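Local coordinates for chloride intracellular channel Clic (Drosophila melanogaster, PDB 2YV7), which might insert into membranes from a soluble GST-like form to make a pH-dependent chloride channel, and may play a role in ethanol sensitivity, at residues A[45-48]-A[49-53]; A[206-209]-A[210-213]. One frame throughout, in Å; residues are numbered along the deposited sequence.

Interaction 1. Residues A[45-48]-A[49-53]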
ATOM      1  N   GLU A  45       3.112  -1.321   0.570  1.00 22.63           N
ATOM      2  CA  GLU A  45       2.873  -2.652   0.008  1.00 22.79           C
ATOM      3  C   GLU A  45       3.746  -3.700   0.780  1.00 25.09           C
ATOM      4  O   GLU A  45       3.246  -4.727   1.209  1.00 23.70           O
ATOM      5  CB  GLU A  45       3.217  -2.697  -1.483  1.00 22.36           C
ATOM      6  CG  GLU A  45       2.980  -4.121  -1.971  1.00 28.51           C
ATOM      7  CD  GLU A  45       3.184  -4.338  -3.468  1.00 29.22           C
ATOM      8  OE1 GLU A  45       3.333  -3.376  -4.192  1.00 26.31           O
ATOM      9  OE2 GLU A  45       3.204  -5.511  -3.934  1.00 26.78           O
ATOM     10  N   TYR A  46       5.014  -3.408   0.918  1.00 24.18           N
ATOM     11  CA  TYR A  46       5.955  -4.369   1.560  1.00 25.08           C
ATOM     12  C   TYR A  46       5.764  -4.397   3.085  1.00 27.38           C
ATOM     13  O   TYR A  46       5.886  -5.456   3.698  1.00 28.07           O
ATOM     14  CB  TYR A  46       7.420  -4.157   1.120  1.00 25.59           C
ATOM     15  CG  TYR A  46       7.596  -4.157  -0.386  1.00 25.02           C
ATOM     16  CD1 TYR A  46       6.737  -4.917  -1.199  1.00 25.23           C
ATOM     17  CD2 TYR A  46       8.521  -3.310  -1.020  1.00 26.22           C
ATOM     18  CE1 TYR A  46       6.821  -4.882  -2.596  1.00 25.55           C
ATOM     19  CE2 TYR A  46       8.622  -3.293  -2.407  1.00 24.92           C
ATOM     20  CZ  TYR A  46       7.766  -4.074  -3.179  1.00 24.62           C
ATOM     21  OH  TYR A  46       7.849  -4.010  -4.573  1.00 32.18           O
ATOM     22  N   PHE A  47       5.403  -3.265   3.696  1.00 24.07           N
ATOM     23  CA  PHE A  47       4.995  -3.238   5.103  1.00 24.98           C
ATOM     24  C   PHE A  47       3.831  -4.215   5.266  1.00 25.44           C
ATOM     25  O   PHE A  47       3.799  -5.044   6.144  1.00 27.46           O
ATOM     26  CB  PHE A  47       4.607  -1.772   5.426  1.00 27.76           C
ATOM     27  CG  PHE A  47       4.397  -1.433   6.900  1.00 29.63           C
ATOM     28  CD1 PHE A  47       3.918  -2.375   7.844  1.00 31.54           C
ATOM     29  CD2 PHE A  47       4.597  -0.125   7.318  1.00 29.23           C
ATOM     30  CE1 PHE A  47       3.686  -2.002   9.199  1.00 31.71           C
ATOM     31  CE2 PHE A  47       4.388   0.252   8.694  1.00 31.55           C
ATOM     32  CZ  PHE A  47       3.913  -0.694   9.614  1.00 31.64           C
ATOM     33  N   MET A  48       2.820  -4.108   4.385  1.00 23.99           N
ATOM     34  CA  MET A  48       1.662  -4.973   4.494  1.00 23.08           C
ATOM     35  C   MET A  48       2.035  -6.464   4.332  1.00 22.65           C
ATOM     36  O   MET A  48       1.526  -7.268   5.088  1.00 28.78           O
ATOM     37  CB  MET A  48       0.617  -4.579   3.426  1.00 21.32           C
ATOM     38  CG  MET A  48      -0.146  -3.367   3.888  1.00 20.91           C
ATOM     39  SD  MET A  48      -1.568  -2.985   2.806  1.00 25.43           S
ATOM     40  CE  MET A  48      -2.668  -4.326   3.250  1.00 23.03           C
ATOM     41  N   ASP A  49       2.853  -6.811   3.327  1.00 23.44           N
ATOM     42  CA  ASP A  49       3.253  -8.224   3.080  1.00 24.00           C
ATOM     43  C   ASP A  49       3.916  -8.749   4.344  1.00 28.01           C
ATOM     44  O   ASP A  49       3.548  -9.817   4.856  1.00 28.34           O
ATOM     45  CB  ASP A  49       4.249  -8.284   1.920  1.00 24.85           C
ATOM     46  CG  ASP A  49       3.582  -8.133   0.584  1.00 26.77           C
ATOM     47  OD1 ASP A  49       2.418  -8.522   0.506  1.00 27.19           O
ATOM     48  OD2 ASP A  49       4.282  -7.776  -0.338  1.00 27.00           O
ATOM     49  N   LEU A  50       4.834  -7.954   4.878  1.00 27.50           N
ATOM     50  CA  LEU A  50       5.613  -8.469   6.038  1.00 26.66           C
ATOM     51  C   LEU A  50       4.760  -8.593   7.319  1.00 30.27           C
ATOM     52  O   LEU A  50       4.921  -9.507   8.145  1.00 30.67           O
ATOM     53  CB  LEU A  50       6.837  -7.577   6.223  1.00 27.12           C
ATOM     54  CG  LEU A  50       7.898  -7.734   5.137  1.00 21.24           C
ATOM     55  CD1 LEU A  50       8.915  -6.517   5.132  1.00 28.82           C
ATOM     56  CD2 LEU A  50       8.625  -9.099   5.199  1.00 26.13           C
ATOM     57  N   TYR A  51       3.848  -7.647   7.493  1.00 25.96           N
ATOM     58  CA  TYR A  51       2.941  -7.669   8.625  1.00 27.54           C
ATOM     59  C   TYR A  51       2.110  -8.938   8.583  1.00 30.74           C
ATOM     60  O   TYR A  51       1.897  -9.582   9.632  1.00 29.96           O
ATOM     61  CB  TYR A  51       2.076  -6.378   8.657  1.00 30.82           C
ATOM     62  CG  TYR A  51       1.321  -6.215   9.962  1.00 29.95           C
ATOM     63  CD1 TYR A  51       0.184  -6.986  10.218  1.00 28.64           C
ATOM     64  CD2 TYR A  51       1.786  -5.324  10.962  1.00 32.25           C
ATOM     65  CE1 TYR A  51      -0.476  -6.893  11.406  1.00 34.26           C
ATOM     66  CE2 TYR A  51       1.106  -5.201  12.160  1.00 32.52           C
ATOM     67  CZ  TYR A  51      -0.026  -6.003  12.366  1.00 33.50           C
ATOM     68  OH  TYR A  51      -0.728  -5.958  13.533  1.00 36.87           O
ATOM     69  N   LEU A  52       1.590  -9.307   7.393  1.00 24.93           N
ATOM     70  CA  LEU A  52       0.792 -10.499   7.274  1.00 25.79           C
ATOM     71  C   LEU A  52       1.634 -11.738   7.669  1.00 29.18           C
ATOM     72  O   LEU A  52       1.124 -12.652   8.270  1.00 34.28           O
ATOM     73  CB  LEU A  52       0.278 -10.683   5.836  1.00 29.37           C
ATOM     74  CG  LEU A  52      -0.750  -9.639   5.305  1.00 28.59           C
ATOM     75  CD1 LEU A  52      -0.939  -9.817   3.793  1.00 30.60           C
ATOM     76  CD2 LEU A  52      -2.051  -9.736   6.053  1.00 31.34           C
ATOM     77  N   LEU A  53       2.884 -11.751   7.268  1.00 29.90           N
ATOM     78  CA  LEU A  53       3.799 -12.901   7.555  1.00 31.85           C
ATOM     79  C   LEU A  53       4.141 -12.986   9.054  1.00 36.06           C
ATOM     80  O   LEU A  53       4.202 -14.077   9.649  1.00 39.14           O
ATOM     81  CB  LEU A  53       5.052 -12.776   6.719  1.00 33.47           C
ATOM     82  CG  LEU A  53       4.855 -12.964   5.193  1.00 33.60           C
ATOM     83  CD1 LEU A  53       6.203 -12.986   4.468  1.00 34.77           C
ATOM     84  CD2 LEU A  53       4.048 -14.255   4.905  1.00 34.38           C
TER
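Tyr46 and Asp49 lie side by side on one flank of helix 41-55, three residues apart and pointing the same way. The carboxylate comes up to the edge of the phenol ring, with OD2 of Asp49 in the ring plane at 3.9 Å from Tyr46 CD1, and the two flat groups are turned 28° against each other. Asp49 reaches this place because its CG stands anti to its own carbonyl carbon (chi1 -77°), which folds the carboxylate back over the preceding turn. There it also nears a like charge: Glu45 OE2 is 4.4 Å from Asp49 OD2, a closeness that would probably raise the proton affinity of one acid. On another flank, Phe47 and Tyr51, one turn apart, both hold CG anti to the backbone N, and Tyr51 CD2 meets the Phe47 ring at its edge, 4.2 Å from CE1. Regular i to i+4 bonds run beneath, among them Tyr51 N to Phe47 O at 2.9 Å. The helix is the crossover of the beta-alpha-beta unit between strands 22-28 and 60-66. Tyr46 OH bonds Glu101 of helix 97-107, a second acid near Glu45, Met48 and Leu52 touch Cys176 of helix 173-193, and Tyr51 packs on helix 215-220.

Interaction 2. Residues A[206-209]-A[210-213]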
ATOM      1  N   ARG A 206     -17.219  -2.783  -0.699  1.00 27.29           N
ATOM      2  CA  ARG A 206     -17.192  -3.899   0.277  1.00 27.41           C
ATOM      3  C   ARG A 206     -15.723  -4.338   0.509  1.00 29.57           C
ATOM      4  O   ARG A 206     -15.318  -4.600   1.633  1.00 27.75           O
ATOM      5  CB  ARG A 206     -18.064  -5.029  -0.221  1.00 32.26           C
ATOM      6  CG  ARG A 206     -18.103  -6.286   0.681  1.00 37.18           C
ATOM      7  CD  ARG A 206     -19.114  -7.386   0.191  1.00 40.81           C
ATOM      8  NE  ARG A 206     -19.310  -7.470  -1.269  1.00 48.57           N
ATOM      9  CZ  ARG A 206     -20.440  -7.113  -1.913  1.00 50.28           C
ATOM     10  NH1 ARG A 206     -21.499  -6.649  -1.231  1.00 52.86           N
ATOM     11  NH2 ARG A 206     -20.527  -7.216  -3.246  1.00 49.72           N
ATOM     12  N   TYR A 207     -14.915  -4.362  -0.550  1.00 24.97           N
ATOM     13  CA  TYR A 207     -13.503  -4.680  -0.402  1.00 24.08           C
ATOM     14  C   TYR A 207     -12.806  -3.627   0.511  1.00 25.52           C
ATOM     15  O   TYR A 207     -12.027  -3.983   1.403  1.00 24.92           O
ATOM     16  CB  TYR A 207     -12.868  -4.668  -1.819  1.00 23.30           C
ATOM     17  CG  TYR A 207     -11.410  -5.018  -1.912  1.00 22.77           C
ATOM     18  CD1 TYR A 207     -10.958  -6.339  -1.825  1.00 26.26           C
ATOM     19  CD2 TYR A 207     -10.481  -4.009  -2.145  1.00 23.53           C
ATOM     20  CE1 TYR A 207      -9.596  -6.681  -1.973  1.00 25.51           C
ATOM     21  CE2 TYR A 207      -9.089  -4.319  -2.310  1.00 25.90           C
ATOM     22  CZ  TYR A 207      -8.666  -5.627  -2.243  1.00 22.65           C
ATOM     23  OH  TYR A 207      -7.332  -5.845  -2.427  1.00 23.74           O
ATOM     24  N   MET A 208     -13.074  -2.330   0.268  1.00 24.36           N
ATOM     25  CA  MET A 208     -12.475  -1.276   1.086  1.00 28.05           C
ATOM     26  C   MET A 208     -12.963  -1.350   2.538  1.00 25.50           C
ATOM     27  O   MET A 208     -12.181  -1.145   3.498  1.00 25.82           O
ATOM     28  CB  MET A 208     -12.711   0.100   0.436  1.00 23.41           C
ATOM     29  CG  MET A 208     -11.947   0.207  -0.863  1.00 23.83           C
ATOM     30  SD  MET A 208     -11.960   1.844  -1.595  1.00 26.52           S
ATOM     31  CE  MET A 208     -13.458   1.797  -2.539  1.00 26.86           C
ATOM     32  N   TYR A 209     -14.226  -1.710   2.710  1.00 28.05           N
ATOM     33  CA  TYR A 209     -14.758  -1.885   4.039  1.00 29.86           C
ATOM     34  C   TYR A 209     -13.871  -2.888   4.776  1.00 28.42           C
ATOM     35  O   TYR A 209     -13.368  -2.608   5.874  1.00 31.59           O
ATOM     36  CB  TYR A 209     -16.194  -2.347   3.962  1.00 37.60           C
ATOM     37  CG  TYR A 209     -16.798  -2.595   5.297  1.00 43.93           C
ATOM     38  CD1 TYR A 209     -17.231  -1.527   6.085  1.00 43.67           C
ATOM     39  CD2 TYR A 209     -16.948  -3.880   5.772  1.00 42.33           C
ATOM     40  CE1 TYR A 209     -17.800  -1.747   7.336  1.00 47.51           C
ATOM     41  CE2 TYR A 209     -17.518  -4.111   7.000  1.00 46.99           C
ATOM     42  CZ  TYR A 209     -17.934  -3.029   7.785  1.00 44.92           C
ATOM     43  OH  TYR A 209     -18.524  -3.247   9.027  1.00 47.65           O
ATOM     44  N   HIS A 210     -13.625  -4.019   4.153  1.00 25.94           N
ATOM     45  CA  HIS A 210     -12.721  -5.016   4.735  1.00 27.55           C
ATOM     46  C   HIS A 210     -11.302  -4.574   4.894  1.00 30.42           C
ATOM     47  O   HIS A 210     -10.637  -5.012   5.803  1.00 29.27           O
ATOM     48  CB  HIS A 210     -12.784  -6.311   3.974  1.00 30.76           C
ATOM     49  CG  HIS A 210     -14.134  -6.956   4.040  1.00 35.83           C
ATOM     50  ND1 HIS A 210     -14.808  -7.133   5.232  1.00 38.67           N
ATOM     51  CD2 HIS A 210     -14.968  -7.392   3.063  1.00 34.58           C
ATOM     52  CE1 HIS A 210     -15.988  -7.688   4.987  1.00 37.93           C
ATOM     53  NE2 HIS A 210     -16.105  -7.867   3.678  1.00 37.57           N
ATOM     54  N   MET A 211     -10.805  -3.751   3.960  1.00 24.69           N
ATOM     55  CA  MET A 211      -9.460  -3.193   4.075  1.00 23.24           C
ATOM     56  C   MET A 211      -9.249  -2.378   5.313  1.00 24.94           C
ATOM     57  O   MET A 211      -8.169  -2.436   5.936  1.00 27.58           O
ATOM     58  CB  MET A 211      -9.172  -2.359   2.801  1.00 23.57           C
ATOM     59  CG  MET A 211      -8.457  -1.142   2.934  1.00 32.28           C
ATOM     60  SD  MET A 211      -8.336  -0.545   1.190  1.00 25.79           S
ATOM     61  CE  MET A 211      -8.919   1.094   1.478  1.00 32.51           C
ATOM     62  N   TYR A 212     -10.290  -1.667   5.729  1.00 23.79           N
ATOM     63  CA  TYR A 212     -10.171  -0.860   6.917  1.00 28.05           C
ATOM     64  C   TYR A 212     -10.254  -1.675   8.201  1.00 33.28           C
ATOM     65  O   TYR A 212      -9.909  -1.137   9.255  1.00 38.36           O
ATOM     66  CB  TYR A 212     -11.228   0.218   6.898  1.00 26.67           C
ATOM     67  CG  TYR A 212     -11.013   1.231   5.764  1.00 23.79           C
ATOM     68  CD1 TYR A 212      -9.735   1.894   5.569  1.00 21.29           C
ATOM     69  CD2 TYR A 212     -12.074   1.551   4.887  1.00 25.05           C
ATOM     70  CE1 TYR A 212      -9.524   2.774   4.539  1.00 24.66           C
ATOM     71  CE2 TYR A 212     -11.875   2.470   3.851  1.00 23.21           C
ATOM     72  CZ  TYR A 212     -10.624   3.097   3.707  1.00 24.15           C
ATOM     73  OH  TYR A 212     -10.444   3.963   2.705  1.00 23.85           O
ATOM     74  N   GLN A 213     -10.753  -2.917   8.117  1.00 30.25           N
ATOM     75  CA  GLN A 213     -10.799  -3.862   9.262  1.00 30.95           C
ATOM     76  C   GLN A 213      -9.501  -4.656   9.379  1.00 37.77           C
ATOM     77  O   GLN A 213      -9.333  -5.426  10.338  1.00 34.55           O
ATOM     78  CB  GLN A 213     -11.973  -4.838   9.146  1.00 34.43           C
ATOM     79  CG  GLN A 213     -13.328  -4.196   9.285  1.00 38.07           C
ATOM     80  CD  GLN A 213     -14.493  -5.183   9.089  1.00 43.54           C
ATOM     81  OE1 GLN A 213     -14.317  -6.318   8.597  1.00 44.75           O
ATOM     82  NE2 GLN A 213     -15.696  -4.737   9.444  1.00 43.12           N
TER
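Tyr209 and His210 form an offset edge-to-face aromatic pair near the C-terminal end of helix 202-212, in the all-helical C-terminal part of this GST fold. The edge of the tyrosine is directed at the imidazole face, with centroids 5.6 Å apart and planes at 69°; CD2 of Tyr209 sits 3.9 Å from His210 ND1. With its CG opposite its own carbonyl carbon (chi1 -63°), His210 turns back toward Arg206. Among the polar contacts, His210 ND1 gives a weak bond to Gln213 OE1, which lies in the plane of the imidazole at its edge. Three i to i+4 backbone bonds hold the turn, the shortest from Met211 N to Tyr207 O at 2.8 Å, whereas Gln213 N reaches Tyr209 O only weakly, at 3.5 Å, as the helix gives out. An alanine at His210 is likely to deprive the Tyr209 edge of its aromatic partner and leave the Gln213 amide without this weak tether. Apolar packing occupies the other flank: Met208 and Met211 lie side by side, CG to CE 3.9 Å, and Met208 CB meets Tyr212 CE2 at 4.2 Å. Met211 and Tyr207 pack on helix 173-193 and Met208 on Ile197 of a loop; Tyr212 OH bonds Gln183 and Arg186, and Tyr207 OH bonds Asp175. Arg206 runs alongside the imidazole, both side chains pointing the same way, with its aliphatic CG 3.9 Å from His210 NE2.

Both interactions are single-helix contacts, but they belong to different parts of the fold, with centres about 17 Å apart and nearest atoms about 6 Å apart. Interaction 1 is buried in the thioredoxin-like N-terminal domain, within a segment predicted to span the membrane after insertion; interaction 2 is partly buried and lies at a helix end. Helix 173-193 is their shared neighbour, touching residues of both. Chemistry follows place: in 45-53 two buried acids, with Glu101 also near Glu45, lie beside aromatic side chains, whereas 206-213 divides into an inner flank of methionines, Tyr207 and Tyr212, and a more exposed one where His210 is met by Arg206, Tyr209 and Gln213.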